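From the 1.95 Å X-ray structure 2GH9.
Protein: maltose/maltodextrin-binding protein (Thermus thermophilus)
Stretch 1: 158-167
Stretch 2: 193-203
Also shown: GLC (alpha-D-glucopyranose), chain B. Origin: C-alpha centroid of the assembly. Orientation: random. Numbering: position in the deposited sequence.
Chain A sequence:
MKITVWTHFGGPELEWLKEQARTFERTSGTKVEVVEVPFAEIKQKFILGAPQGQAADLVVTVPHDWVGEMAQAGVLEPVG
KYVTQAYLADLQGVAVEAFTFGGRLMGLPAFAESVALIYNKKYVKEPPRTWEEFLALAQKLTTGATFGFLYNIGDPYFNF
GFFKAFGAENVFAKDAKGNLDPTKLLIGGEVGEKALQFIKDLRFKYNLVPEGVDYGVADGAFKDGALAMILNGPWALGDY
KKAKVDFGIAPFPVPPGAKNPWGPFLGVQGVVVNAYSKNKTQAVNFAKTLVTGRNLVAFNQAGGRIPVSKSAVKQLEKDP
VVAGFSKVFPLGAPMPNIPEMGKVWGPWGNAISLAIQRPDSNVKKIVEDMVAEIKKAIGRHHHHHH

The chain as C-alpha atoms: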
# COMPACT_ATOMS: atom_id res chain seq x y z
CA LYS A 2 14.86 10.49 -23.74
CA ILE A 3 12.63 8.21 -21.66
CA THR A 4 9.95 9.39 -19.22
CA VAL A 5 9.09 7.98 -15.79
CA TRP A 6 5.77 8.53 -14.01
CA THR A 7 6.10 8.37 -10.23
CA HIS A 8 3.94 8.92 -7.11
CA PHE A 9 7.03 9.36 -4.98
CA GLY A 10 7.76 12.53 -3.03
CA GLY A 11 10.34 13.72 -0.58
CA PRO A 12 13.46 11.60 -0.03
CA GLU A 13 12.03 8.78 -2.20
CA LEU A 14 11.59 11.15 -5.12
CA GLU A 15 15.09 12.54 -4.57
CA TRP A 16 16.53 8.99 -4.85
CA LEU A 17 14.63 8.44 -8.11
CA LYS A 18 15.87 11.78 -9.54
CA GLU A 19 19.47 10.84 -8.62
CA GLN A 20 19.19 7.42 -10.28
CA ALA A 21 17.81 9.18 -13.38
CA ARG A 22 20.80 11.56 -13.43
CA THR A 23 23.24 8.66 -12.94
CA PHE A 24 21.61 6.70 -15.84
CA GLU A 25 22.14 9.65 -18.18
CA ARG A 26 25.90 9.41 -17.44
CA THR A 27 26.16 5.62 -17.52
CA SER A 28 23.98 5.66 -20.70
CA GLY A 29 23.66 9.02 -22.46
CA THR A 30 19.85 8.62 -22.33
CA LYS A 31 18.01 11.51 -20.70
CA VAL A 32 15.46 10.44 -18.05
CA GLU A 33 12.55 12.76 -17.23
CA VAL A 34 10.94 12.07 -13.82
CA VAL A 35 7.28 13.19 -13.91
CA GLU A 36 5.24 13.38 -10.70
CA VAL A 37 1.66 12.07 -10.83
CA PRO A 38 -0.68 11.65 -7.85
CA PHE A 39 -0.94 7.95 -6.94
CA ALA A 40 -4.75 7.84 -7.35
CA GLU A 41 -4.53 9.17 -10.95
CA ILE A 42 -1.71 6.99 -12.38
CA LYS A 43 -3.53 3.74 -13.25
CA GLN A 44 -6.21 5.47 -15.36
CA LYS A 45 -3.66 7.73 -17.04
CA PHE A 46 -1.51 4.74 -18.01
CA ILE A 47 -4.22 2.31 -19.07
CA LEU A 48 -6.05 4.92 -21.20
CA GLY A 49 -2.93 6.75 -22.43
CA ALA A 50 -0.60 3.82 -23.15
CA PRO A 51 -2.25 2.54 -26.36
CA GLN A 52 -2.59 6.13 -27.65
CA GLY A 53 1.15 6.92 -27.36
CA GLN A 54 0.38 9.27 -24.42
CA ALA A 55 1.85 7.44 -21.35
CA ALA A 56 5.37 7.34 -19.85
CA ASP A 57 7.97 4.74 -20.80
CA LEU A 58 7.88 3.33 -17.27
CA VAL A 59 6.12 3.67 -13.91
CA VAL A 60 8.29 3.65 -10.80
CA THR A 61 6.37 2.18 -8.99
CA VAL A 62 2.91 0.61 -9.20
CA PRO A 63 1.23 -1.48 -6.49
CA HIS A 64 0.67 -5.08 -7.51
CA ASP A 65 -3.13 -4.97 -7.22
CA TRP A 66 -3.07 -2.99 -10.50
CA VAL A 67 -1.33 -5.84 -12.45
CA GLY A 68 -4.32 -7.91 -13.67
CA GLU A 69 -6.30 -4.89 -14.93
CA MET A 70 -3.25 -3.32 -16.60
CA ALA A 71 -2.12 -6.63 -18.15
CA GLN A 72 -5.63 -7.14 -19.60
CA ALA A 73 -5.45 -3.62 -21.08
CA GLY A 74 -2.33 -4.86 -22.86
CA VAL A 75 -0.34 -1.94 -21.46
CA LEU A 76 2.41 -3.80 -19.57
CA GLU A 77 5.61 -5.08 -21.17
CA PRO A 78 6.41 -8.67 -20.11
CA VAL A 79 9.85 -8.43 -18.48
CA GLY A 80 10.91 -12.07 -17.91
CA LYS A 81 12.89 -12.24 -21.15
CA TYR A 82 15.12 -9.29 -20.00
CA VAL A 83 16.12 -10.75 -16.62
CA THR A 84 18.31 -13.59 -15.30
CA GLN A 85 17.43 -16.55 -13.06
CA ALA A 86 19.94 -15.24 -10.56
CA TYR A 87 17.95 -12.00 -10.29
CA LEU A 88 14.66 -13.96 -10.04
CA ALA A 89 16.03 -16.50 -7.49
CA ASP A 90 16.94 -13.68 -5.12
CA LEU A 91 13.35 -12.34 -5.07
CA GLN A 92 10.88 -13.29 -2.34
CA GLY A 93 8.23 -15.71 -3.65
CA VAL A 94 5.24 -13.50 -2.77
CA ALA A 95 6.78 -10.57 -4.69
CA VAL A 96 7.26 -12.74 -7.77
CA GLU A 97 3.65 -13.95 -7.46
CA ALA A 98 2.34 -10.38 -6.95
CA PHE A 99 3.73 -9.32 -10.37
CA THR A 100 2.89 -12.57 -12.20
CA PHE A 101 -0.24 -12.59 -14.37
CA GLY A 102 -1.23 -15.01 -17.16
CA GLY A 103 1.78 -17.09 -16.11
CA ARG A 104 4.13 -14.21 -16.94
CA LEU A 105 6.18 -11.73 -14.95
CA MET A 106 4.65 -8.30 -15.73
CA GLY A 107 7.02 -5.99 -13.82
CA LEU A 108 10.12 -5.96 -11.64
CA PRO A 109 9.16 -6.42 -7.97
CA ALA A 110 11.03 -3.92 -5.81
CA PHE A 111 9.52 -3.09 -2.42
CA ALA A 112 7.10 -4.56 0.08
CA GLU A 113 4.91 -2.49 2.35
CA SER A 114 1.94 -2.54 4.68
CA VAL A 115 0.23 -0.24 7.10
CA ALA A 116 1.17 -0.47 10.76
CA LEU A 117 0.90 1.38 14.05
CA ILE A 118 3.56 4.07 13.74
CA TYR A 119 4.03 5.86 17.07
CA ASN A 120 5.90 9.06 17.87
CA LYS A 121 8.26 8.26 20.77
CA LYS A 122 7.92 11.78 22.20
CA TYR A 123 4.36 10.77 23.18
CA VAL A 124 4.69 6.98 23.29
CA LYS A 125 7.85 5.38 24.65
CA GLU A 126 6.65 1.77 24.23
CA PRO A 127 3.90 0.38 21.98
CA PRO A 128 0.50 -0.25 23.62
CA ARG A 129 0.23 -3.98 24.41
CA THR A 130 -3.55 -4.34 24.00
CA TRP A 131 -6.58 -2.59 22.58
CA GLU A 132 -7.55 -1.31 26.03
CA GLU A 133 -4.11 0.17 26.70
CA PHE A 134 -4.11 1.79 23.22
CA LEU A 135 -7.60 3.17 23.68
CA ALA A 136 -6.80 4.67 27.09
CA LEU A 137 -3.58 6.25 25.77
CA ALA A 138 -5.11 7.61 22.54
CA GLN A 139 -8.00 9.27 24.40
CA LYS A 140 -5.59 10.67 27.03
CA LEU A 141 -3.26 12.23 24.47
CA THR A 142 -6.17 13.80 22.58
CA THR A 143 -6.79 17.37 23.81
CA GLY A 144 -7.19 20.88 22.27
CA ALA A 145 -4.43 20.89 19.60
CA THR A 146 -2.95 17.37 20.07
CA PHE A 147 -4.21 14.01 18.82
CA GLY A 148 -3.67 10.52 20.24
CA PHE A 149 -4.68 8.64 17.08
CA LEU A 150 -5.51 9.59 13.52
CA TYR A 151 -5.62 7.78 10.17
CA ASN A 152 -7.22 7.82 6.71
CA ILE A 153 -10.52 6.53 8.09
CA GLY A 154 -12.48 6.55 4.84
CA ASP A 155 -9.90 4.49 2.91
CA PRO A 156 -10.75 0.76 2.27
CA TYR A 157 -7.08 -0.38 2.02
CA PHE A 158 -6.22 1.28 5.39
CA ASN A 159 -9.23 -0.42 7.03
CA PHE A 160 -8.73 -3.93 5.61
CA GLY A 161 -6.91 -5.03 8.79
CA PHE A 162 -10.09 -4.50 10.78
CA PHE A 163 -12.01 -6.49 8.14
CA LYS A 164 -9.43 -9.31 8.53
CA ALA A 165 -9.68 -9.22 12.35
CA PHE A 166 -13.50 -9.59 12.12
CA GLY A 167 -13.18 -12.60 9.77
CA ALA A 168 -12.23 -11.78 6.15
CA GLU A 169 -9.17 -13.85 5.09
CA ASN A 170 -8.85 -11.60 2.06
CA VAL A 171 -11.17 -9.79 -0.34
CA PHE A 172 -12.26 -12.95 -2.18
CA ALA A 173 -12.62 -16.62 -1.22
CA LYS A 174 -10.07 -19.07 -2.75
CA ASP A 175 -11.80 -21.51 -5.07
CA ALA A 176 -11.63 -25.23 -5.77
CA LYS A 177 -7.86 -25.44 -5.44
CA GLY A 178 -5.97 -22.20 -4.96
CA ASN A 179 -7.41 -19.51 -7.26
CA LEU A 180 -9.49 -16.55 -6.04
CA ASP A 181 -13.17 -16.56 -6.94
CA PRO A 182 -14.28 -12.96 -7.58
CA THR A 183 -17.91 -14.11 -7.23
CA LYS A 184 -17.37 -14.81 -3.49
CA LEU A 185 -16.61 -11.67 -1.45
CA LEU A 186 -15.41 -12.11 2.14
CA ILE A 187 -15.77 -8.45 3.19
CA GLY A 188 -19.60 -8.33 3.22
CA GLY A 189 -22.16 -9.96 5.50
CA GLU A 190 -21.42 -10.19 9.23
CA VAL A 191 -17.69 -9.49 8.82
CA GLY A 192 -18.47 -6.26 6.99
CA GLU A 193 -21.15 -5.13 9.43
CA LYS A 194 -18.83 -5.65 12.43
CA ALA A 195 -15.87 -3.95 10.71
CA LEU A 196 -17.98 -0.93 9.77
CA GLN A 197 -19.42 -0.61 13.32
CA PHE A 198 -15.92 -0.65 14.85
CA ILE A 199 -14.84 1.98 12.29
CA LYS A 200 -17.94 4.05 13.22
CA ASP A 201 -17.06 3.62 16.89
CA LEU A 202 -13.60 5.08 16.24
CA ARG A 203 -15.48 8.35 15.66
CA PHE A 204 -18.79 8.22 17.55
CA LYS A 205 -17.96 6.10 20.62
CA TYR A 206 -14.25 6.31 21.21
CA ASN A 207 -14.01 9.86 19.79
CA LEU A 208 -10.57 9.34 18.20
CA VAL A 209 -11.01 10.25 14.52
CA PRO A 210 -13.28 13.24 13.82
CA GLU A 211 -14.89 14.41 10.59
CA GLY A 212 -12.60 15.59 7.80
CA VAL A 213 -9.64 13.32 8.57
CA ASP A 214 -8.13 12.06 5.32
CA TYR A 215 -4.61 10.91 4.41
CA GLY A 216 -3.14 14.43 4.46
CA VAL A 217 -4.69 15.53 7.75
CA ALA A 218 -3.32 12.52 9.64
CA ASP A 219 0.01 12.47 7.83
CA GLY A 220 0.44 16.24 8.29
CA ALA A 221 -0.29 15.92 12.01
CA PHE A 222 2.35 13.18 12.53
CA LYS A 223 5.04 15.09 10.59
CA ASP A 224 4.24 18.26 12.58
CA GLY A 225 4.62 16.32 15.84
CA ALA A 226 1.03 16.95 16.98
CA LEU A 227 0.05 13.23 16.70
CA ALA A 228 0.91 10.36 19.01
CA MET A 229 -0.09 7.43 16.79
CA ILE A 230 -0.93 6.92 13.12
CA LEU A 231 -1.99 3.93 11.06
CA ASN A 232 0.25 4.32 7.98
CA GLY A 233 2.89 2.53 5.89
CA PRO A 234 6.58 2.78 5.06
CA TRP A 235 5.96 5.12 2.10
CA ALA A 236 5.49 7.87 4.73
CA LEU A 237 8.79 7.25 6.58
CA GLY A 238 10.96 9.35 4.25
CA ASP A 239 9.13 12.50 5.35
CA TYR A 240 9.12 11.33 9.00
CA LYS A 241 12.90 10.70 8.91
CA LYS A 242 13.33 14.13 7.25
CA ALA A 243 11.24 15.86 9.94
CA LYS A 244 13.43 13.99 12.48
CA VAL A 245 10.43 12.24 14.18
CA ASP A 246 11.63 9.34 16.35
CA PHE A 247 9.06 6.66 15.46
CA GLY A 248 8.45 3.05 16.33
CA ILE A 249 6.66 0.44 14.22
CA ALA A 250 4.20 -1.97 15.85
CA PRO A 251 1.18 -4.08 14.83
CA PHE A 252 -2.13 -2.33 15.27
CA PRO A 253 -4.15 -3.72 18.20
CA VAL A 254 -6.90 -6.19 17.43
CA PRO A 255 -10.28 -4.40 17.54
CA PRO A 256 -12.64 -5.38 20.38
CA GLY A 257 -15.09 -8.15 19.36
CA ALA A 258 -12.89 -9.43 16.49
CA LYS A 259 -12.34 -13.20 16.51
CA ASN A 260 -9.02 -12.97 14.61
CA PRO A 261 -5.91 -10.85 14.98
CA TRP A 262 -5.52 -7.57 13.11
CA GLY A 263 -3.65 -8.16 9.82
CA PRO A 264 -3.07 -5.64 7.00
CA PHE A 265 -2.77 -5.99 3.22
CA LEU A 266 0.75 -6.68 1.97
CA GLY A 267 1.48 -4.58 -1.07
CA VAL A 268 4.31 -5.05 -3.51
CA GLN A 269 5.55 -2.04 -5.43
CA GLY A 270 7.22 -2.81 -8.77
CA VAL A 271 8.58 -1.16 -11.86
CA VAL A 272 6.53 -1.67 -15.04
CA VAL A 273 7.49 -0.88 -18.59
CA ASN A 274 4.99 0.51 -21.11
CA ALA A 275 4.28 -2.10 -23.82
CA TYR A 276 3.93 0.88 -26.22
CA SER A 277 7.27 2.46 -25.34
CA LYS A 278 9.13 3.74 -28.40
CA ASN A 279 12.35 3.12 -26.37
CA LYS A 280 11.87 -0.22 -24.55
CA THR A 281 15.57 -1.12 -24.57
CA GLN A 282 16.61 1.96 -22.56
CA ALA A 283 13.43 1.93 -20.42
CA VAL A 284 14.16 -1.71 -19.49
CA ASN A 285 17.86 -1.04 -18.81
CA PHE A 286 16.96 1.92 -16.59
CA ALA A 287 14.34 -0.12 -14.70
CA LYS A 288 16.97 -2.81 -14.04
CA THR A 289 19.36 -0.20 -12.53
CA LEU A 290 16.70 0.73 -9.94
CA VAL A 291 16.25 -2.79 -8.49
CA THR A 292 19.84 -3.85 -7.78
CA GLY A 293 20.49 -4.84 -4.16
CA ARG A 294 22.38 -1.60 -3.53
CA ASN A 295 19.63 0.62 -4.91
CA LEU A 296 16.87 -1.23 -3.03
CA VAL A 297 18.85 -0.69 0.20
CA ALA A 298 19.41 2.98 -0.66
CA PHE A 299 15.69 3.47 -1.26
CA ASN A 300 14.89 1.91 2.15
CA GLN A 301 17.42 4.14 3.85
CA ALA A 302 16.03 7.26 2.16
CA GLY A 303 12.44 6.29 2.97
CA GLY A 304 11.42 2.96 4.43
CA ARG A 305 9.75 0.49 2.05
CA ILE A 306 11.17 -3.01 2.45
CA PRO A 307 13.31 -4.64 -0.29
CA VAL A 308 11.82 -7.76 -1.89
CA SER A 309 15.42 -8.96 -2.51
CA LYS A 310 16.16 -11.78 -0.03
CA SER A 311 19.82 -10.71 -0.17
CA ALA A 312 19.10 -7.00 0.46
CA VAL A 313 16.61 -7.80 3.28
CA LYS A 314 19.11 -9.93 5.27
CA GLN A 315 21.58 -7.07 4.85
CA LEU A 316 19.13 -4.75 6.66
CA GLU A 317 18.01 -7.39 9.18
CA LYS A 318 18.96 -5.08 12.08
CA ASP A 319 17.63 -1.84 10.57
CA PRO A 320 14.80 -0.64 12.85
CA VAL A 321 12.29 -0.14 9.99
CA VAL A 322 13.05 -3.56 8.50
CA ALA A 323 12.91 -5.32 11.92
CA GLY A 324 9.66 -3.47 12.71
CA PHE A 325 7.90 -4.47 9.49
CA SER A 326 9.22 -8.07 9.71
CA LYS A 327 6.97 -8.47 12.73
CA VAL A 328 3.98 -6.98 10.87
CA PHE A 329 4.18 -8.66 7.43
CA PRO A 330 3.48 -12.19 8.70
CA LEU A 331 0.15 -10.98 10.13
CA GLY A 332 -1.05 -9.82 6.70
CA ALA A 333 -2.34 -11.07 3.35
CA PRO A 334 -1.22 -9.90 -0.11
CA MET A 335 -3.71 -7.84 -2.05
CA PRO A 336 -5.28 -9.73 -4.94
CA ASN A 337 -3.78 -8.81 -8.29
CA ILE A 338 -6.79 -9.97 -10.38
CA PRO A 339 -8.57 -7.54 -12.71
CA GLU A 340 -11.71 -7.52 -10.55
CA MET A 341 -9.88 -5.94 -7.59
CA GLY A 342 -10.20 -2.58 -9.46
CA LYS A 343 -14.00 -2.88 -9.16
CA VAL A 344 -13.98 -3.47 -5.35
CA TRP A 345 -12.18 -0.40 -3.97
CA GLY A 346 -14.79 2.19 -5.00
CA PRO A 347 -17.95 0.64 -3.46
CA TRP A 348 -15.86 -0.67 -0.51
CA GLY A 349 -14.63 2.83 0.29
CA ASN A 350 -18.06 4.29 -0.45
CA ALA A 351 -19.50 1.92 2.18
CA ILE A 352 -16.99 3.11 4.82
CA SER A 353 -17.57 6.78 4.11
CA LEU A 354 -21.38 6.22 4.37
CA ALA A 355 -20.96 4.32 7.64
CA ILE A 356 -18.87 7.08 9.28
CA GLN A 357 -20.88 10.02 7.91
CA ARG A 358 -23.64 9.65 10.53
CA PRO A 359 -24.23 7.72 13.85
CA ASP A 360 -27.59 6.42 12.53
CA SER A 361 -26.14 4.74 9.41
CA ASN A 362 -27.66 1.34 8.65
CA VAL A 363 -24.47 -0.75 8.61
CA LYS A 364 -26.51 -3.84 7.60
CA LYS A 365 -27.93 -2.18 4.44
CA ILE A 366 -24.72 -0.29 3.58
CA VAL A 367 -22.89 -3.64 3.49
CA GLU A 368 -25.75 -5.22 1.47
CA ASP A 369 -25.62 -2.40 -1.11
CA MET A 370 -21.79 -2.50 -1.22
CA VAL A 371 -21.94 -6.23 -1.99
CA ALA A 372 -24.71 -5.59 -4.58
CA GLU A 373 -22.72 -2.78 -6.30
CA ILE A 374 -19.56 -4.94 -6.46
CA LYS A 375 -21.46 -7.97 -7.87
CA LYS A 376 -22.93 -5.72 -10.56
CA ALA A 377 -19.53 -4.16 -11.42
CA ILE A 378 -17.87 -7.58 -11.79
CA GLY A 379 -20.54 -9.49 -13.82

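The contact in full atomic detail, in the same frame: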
# COMPACT_ATOMS: atom_id res chain seq x y z
N PHE A 158 -6.69 1.02 4.01
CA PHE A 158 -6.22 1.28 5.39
C PHE A 158 -7.02 0.48 6.44
O PHE A 158 -6.48 0.04 7.46
CB PHE A 158 -6.30 2.78 5.70
CG PHE A 158 -5.13 3.56 5.19
CD1 PHE A 158 -4.16 4.00 6.08
CD2 PHE A 158 -5.00 3.86 3.86
CE1 PHE A 158 -3.09 4.72 5.62
CE2 PHE A 158 -3.92 4.56 3.40
CZ PHE A 158 -2.97 5.01 4.29
N ASN A 159 -8.30 0.30 6.15
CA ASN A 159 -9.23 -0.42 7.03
C ASN A 159 -9.28 -1.94 6.87
O ASN A 159 -9.89 -2.60 7.70
CB ASN A 159 -10.65 0.14 6.84
CG ASN A 159 -10.83 1.45 7.53
OD1 ASN A 159 -10.74 1.52 8.75
ND2 ASN A 159 -11.03 2.50 6.76
N PHE A 160 -8.66 -2.49 5.82
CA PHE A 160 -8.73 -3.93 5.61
C PHE A 160 -8.35 -4.73 6.86
O PHE A 160 -9.00 -5.73 7.16
CB PHE A 160 -7.91 -4.42 4.41
CG PHE A 160 -7.84 -5.92 4.34
CD1 PHE A 160 -8.98 -6.65 4.02
CD2 PHE A 160 -6.68 -6.60 4.67
CE1 PHE A 160 -8.93 -8.03 3.98
CE2 PHE A 160 -6.64 -7.99 4.65
CZ PHE A 160 -7.78 -8.70 4.31
N GLY A 161 -7.34 -4.30 7.61
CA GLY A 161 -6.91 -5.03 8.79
C GLY A 161 -8.00 -5.28 9.81
O GLY A 161 -8.03 -6.32 10.46
N PHE A 162 -8.90 -4.32 9.94
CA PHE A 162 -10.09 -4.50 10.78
C PHE A 162 -11.06 -5.51 10.14
O PHE A 162 -11.66 -6.32 10.84
CB PHE A 162 -10.78 -3.15 11.01
CG PHE A 162 -9.88 -2.08 11.53
CD1 PHE A 162 -8.95 -2.37 12.53
CD2 PHE A 162 -9.97 -0.77 11.05
CE1 PHE A 162 -8.10 -1.39 13.02
CE2 PHE A 162 -9.14 0.21 11.54
CZ PHE A 162 -8.19 -0.09 12.52
N PHE A 163 -11.19 -5.49 8.83
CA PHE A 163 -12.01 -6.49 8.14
C PHE A 163 -11.46 -7.92 8.33
O PHE A 163 -12.22 -8.86 8.57
CB PHE A 163 -12.21 -6.14 6.65
CG PHE A 163 -13.28 -5.10 6.40
CD1 PHE A 163 -14.51 -5.45 5.84
CD2 PHE A 163 -13.05 -3.76 6.68
CE1 PHE A 163 -15.49 -4.49 5.57
CE2 PHE A 163 -14.03 -2.78 6.43
CZ PHE A 163 -15.26 -3.17 5.86
N LYS A 164 -10.13 -8.05 8.25
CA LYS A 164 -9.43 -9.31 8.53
C LYS A 164 -9.62 -9.78 9.99
O LYS A 164 -9.99 -10.94 10.22
CB LYS A 164 -7.94 -9.17 8.19
CG LYS A 164 -7.14 -10.47 8.34
CD LYS A 164 -5.84 -10.42 7.55
CE LYS A 164 -5.15 -11.77 7.54
NZ LYS A 164 -5.97 -12.78 6.85
N ALA A 165 -9.41 -8.89 10.95
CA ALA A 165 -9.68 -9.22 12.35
C ALA A 165 -11.10 -9.81 12.53
O ALA A 165 -11.27 -10.85 13.17
CB ALA A 165 -9.48 -7.99 13.24
N PHE A 166 -12.11 -9.17 11.95
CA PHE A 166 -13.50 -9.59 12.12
C PHE A 166 -13.92 -10.80 11.26
O PHE A 166 -15.02 -11.32 11.44
CB PHE A 166 -14.46 -8.42 11.89
CG PHE A 166 -14.49 -7.45 13.03
CD1 PHE A 166 -15.10 -7.79 14.24
CD2 PHE A 166 -13.94 -6.19 12.90
CE1 PHE A 166 -15.14 -6.91 15.29
CE2 PHE A 166 -13.99 -5.30 13.95
CZ PHE A 166 -14.59 -5.67 15.16
N GLY A 167 -13.05 -11.25 10.35
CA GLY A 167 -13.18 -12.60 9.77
C GLY A 167 -12.94 -12.77 8.29
O GLY A 167 -13.16 -13.86 7.77
N GLU A 193 -20.35 -5.87 8.45
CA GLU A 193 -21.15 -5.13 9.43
C GLU A 193 -20.34 -4.84 10.71
O GLU A 193 -20.35 -3.72 11.22
CB GLU A 193 -22.42 -5.92 9.77
CG GLU A 193 -23.39 -6.04 8.60
CD GLU A 193 -24.54 -7.04 8.87
OE1 GLU A 193 -24.95 -7.16 10.04
OE2 GLU A 193 -25.02 -7.70 7.91
N LYS A 194 -19.62 -5.84 11.21
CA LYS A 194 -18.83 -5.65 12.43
C LYS A 194 -17.63 -4.71 12.21
O LYS A 194 -17.31 -3.89 13.08
CB LYS A 194 -18.36 -6.98 12.99
CG LYS A 194 -19.49 -7.89 13.50
CD LYS A 194 -19.06 -9.36 13.45
CE LYS A 194 -20.09 -10.32 14.01
NZ LYS A 194 -19.85 -11.73 13.57
N ALA A 195 -16.97 -4.84 11.05
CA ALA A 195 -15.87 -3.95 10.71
C ALA A 195 -16.35 -2.51 10.65
O ALA A 195 -15.75 -1.63 11.24
CB ALA A 195 -15.24 -4.34 9.37
N LEU A 196 -17.46 -2.29 9.94
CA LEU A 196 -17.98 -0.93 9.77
C LEU A 196 -18.47 -0.30 11.08
O LEU A 196 -18.31 0.91 11.28
CB LEU A 196 -19.11 -0.89 8.75
CG LEU A 196 -18.75 -1.12 7.28
CD1 LEU A 196 -19.99 -0.83 6.41
CD2 LEU A 196 -17.57 -0.23 6.89
N GLN A 197 -19.05 -1.10 11.97
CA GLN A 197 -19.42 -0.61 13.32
C GLN A 197 -18.20 -0.20 14.17
O GLN A 197 -18.19 0.86 14.80
CB GLN A 197 -20.24 -1.67 14.05
CG GLN A 197 -20.96 -1.15 15.31
CD GLN A 197 -21.84 0.07 15.03
OE1 GLN A 197 -22.78 0.01 14.25
NE2 GLN A 197 -21.52 1.19 15.65
N PHE A 198 -17.16 -1.03 14.18
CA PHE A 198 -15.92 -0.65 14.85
C PHE A 198 -15.33 0.65 14.27
O PHE A 198 -14.88 1.54 15.03
CB PHE A 198 -14.87 -1.77 14.77
CG PHE A 198 -13.52 -1.33 15.21
CD1 PHE A 198 -13.28 -1.03 16.53
CD2 PHE A 198 -12.49 -1.16 14.30
CE1 PHE A 198 -12.06 -0.57 16.95
CE2 PHE A 198 -11.25 -0.69 14.71
CZ PHE A 198 -11.03 -0.41 16.04
N ILE A 199 -15.32 0.76 12.93
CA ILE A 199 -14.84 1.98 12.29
C ILE A 199 -15.73 3.17 12.69
O ILE A 199 -15.20 4.21 13.08
CB ILE A 199 -14.68 1.85 10.76
CG1 ILE A 199 -13.63 0.80 10.41
CG2 ILE A 199 -14.30 3.22 10.15
CD1 ILE A 199 -13.76 0.17 9.02
N LYS A 200 -17.04 3.01 12.65
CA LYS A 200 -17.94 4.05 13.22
C LYS A 200 -17.58 4.44 14.65
O LYS A 200 -17.48 5.62 14.98
CB LYS A 200 -19.40 3.63 13.16
CG LYS A 200 -20.01 3.79 11.82
CD LYS A 200 -21.46 3.28 11.78
CE LYS A 200 -22.46 4.20 12.49
NZ LYS A 200 -23.84 3.61 12.39
N ASP A 201 -17.35 3.42 15.48
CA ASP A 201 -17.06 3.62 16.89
C ASP A 201 -15.80 4.42 17.10
O ASP A 201 -15.68 5.11 18.10
CB ASP A 201 -16.93 2.28 17.65
CG ASP A 201 -18.25 1.52 17.76
OD1 ASP A 201 -19.33 2.08 17.45
OD2 ASP A 201 -18.21 0.33 18.16
N LEU A 202 -14.84 4.30 16.18
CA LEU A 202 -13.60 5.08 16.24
C LEU A 202 -13.92 6.59 16.23
O LEU A 202 -13.15 7.39 16.73
CB LEU A 202 -12.64 4.71 15.07
CG LEU A 202 -11.88 3.37 15.17
CD1 LEU A 202 -11.03 3.08 13.92
CD2 LEU A 202 -10.98 3.34 16.39
N ARG A 203 -15.05 6.95 15.65
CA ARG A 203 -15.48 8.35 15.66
C ARG A 203 -16.52 8.60 16.75
O ARG A 203 -16.31 9.44 17.59
CB ARG A 203 -16.05 8.75 14.31
CG ARG A 203 -16.51 10.20 14.21
CD ARG A 203 -16.81 10.55 12.76
NE ARG A 203 -15.56 10.69 11.99
CZ ARG A 203 -15.47 10.68 10.67
NH1 ARG A 203 -16.54 10.53 9.91
NH2 ARG A 203 -14.28 10.82 10.09
C1 GLC B . -0.46 3.62 -0.27
C2 GLC B . -0.15 2.23 -0.79
C3 GLC B . -1.17 1.85 -1.89
C4 GLC B . -2.61 2.03 -1.44
C5 GLC B . -2.81 3.42 -0.84
C6 GLC B . -4.22 3.56 -0.24
O2 GLC B . 1.16 2.21 -1.36
O3 GLC B . -0.95 0.52 -2.32
O4 GLC B . -3.50 1.83 -2.56
O5 GLC B . -1.83 3.68 0.18
O6 GLC B . -4.67 4.92 -0.24
O HOH W 1 -17.60 -12.15 11.60

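Two helices, 158-166 and 193-203, pack with their axes 8.7 Å apart at closest approach and their N-to-C directions 128° apart. No direct hydrogen bond joins them, so the contact, which buries 491 Å² summed over both sides, rests mainly on the fit of apolar surfaces.

The two backbones come closest at A195, whose CA lies 5.3 Å from the CA of F163, an approach that a side chain of a single methyl accommodates. That methyl is the bump: A195 CB sits 3.4 Å from the centroid of the F163 ring and only 7° off the ring normal, a CH-pi contact almost centred on the face. The CA-to-CB bond of F163 points sideways, but with chi1 at -80° (m) the ring comes nearer the second helix. Its far end continues to L196 and I199, with F163 CZ 3.9 Å from L196 CD2 and F163 CE2 3.9 Å from I199 CD1.

F162 and F166, one turn apart, both point toward the second helix, and F198 touches both, its ring edge against F162 and its CB against F166. The edge of F198 meets the face of F162, with ring centroids 4.8 Å apart and planes at 73°; F162 CD1 to F198 CE2 is 3.6 Å. Meanwhile F198 CB lies 3.7 Å from F166 CE2. I199 and L202 also border the F162 ring: F162 CD2 lies 4.0 Å from I199 CG1, and F162 CE2 lies 4.2 Å from L202 CD1.

F166, the residue most covered here (92 Å²), takes K194 CB over one face, 4.0 Å from its ring centroid. The aliphatic base of K194 thus packs while its end leads away into exposure, where one water bridges the helices: it donates to F166 O (2.7 Å from the water O) and accepts from K194 NZ (3.0 Å from the water O).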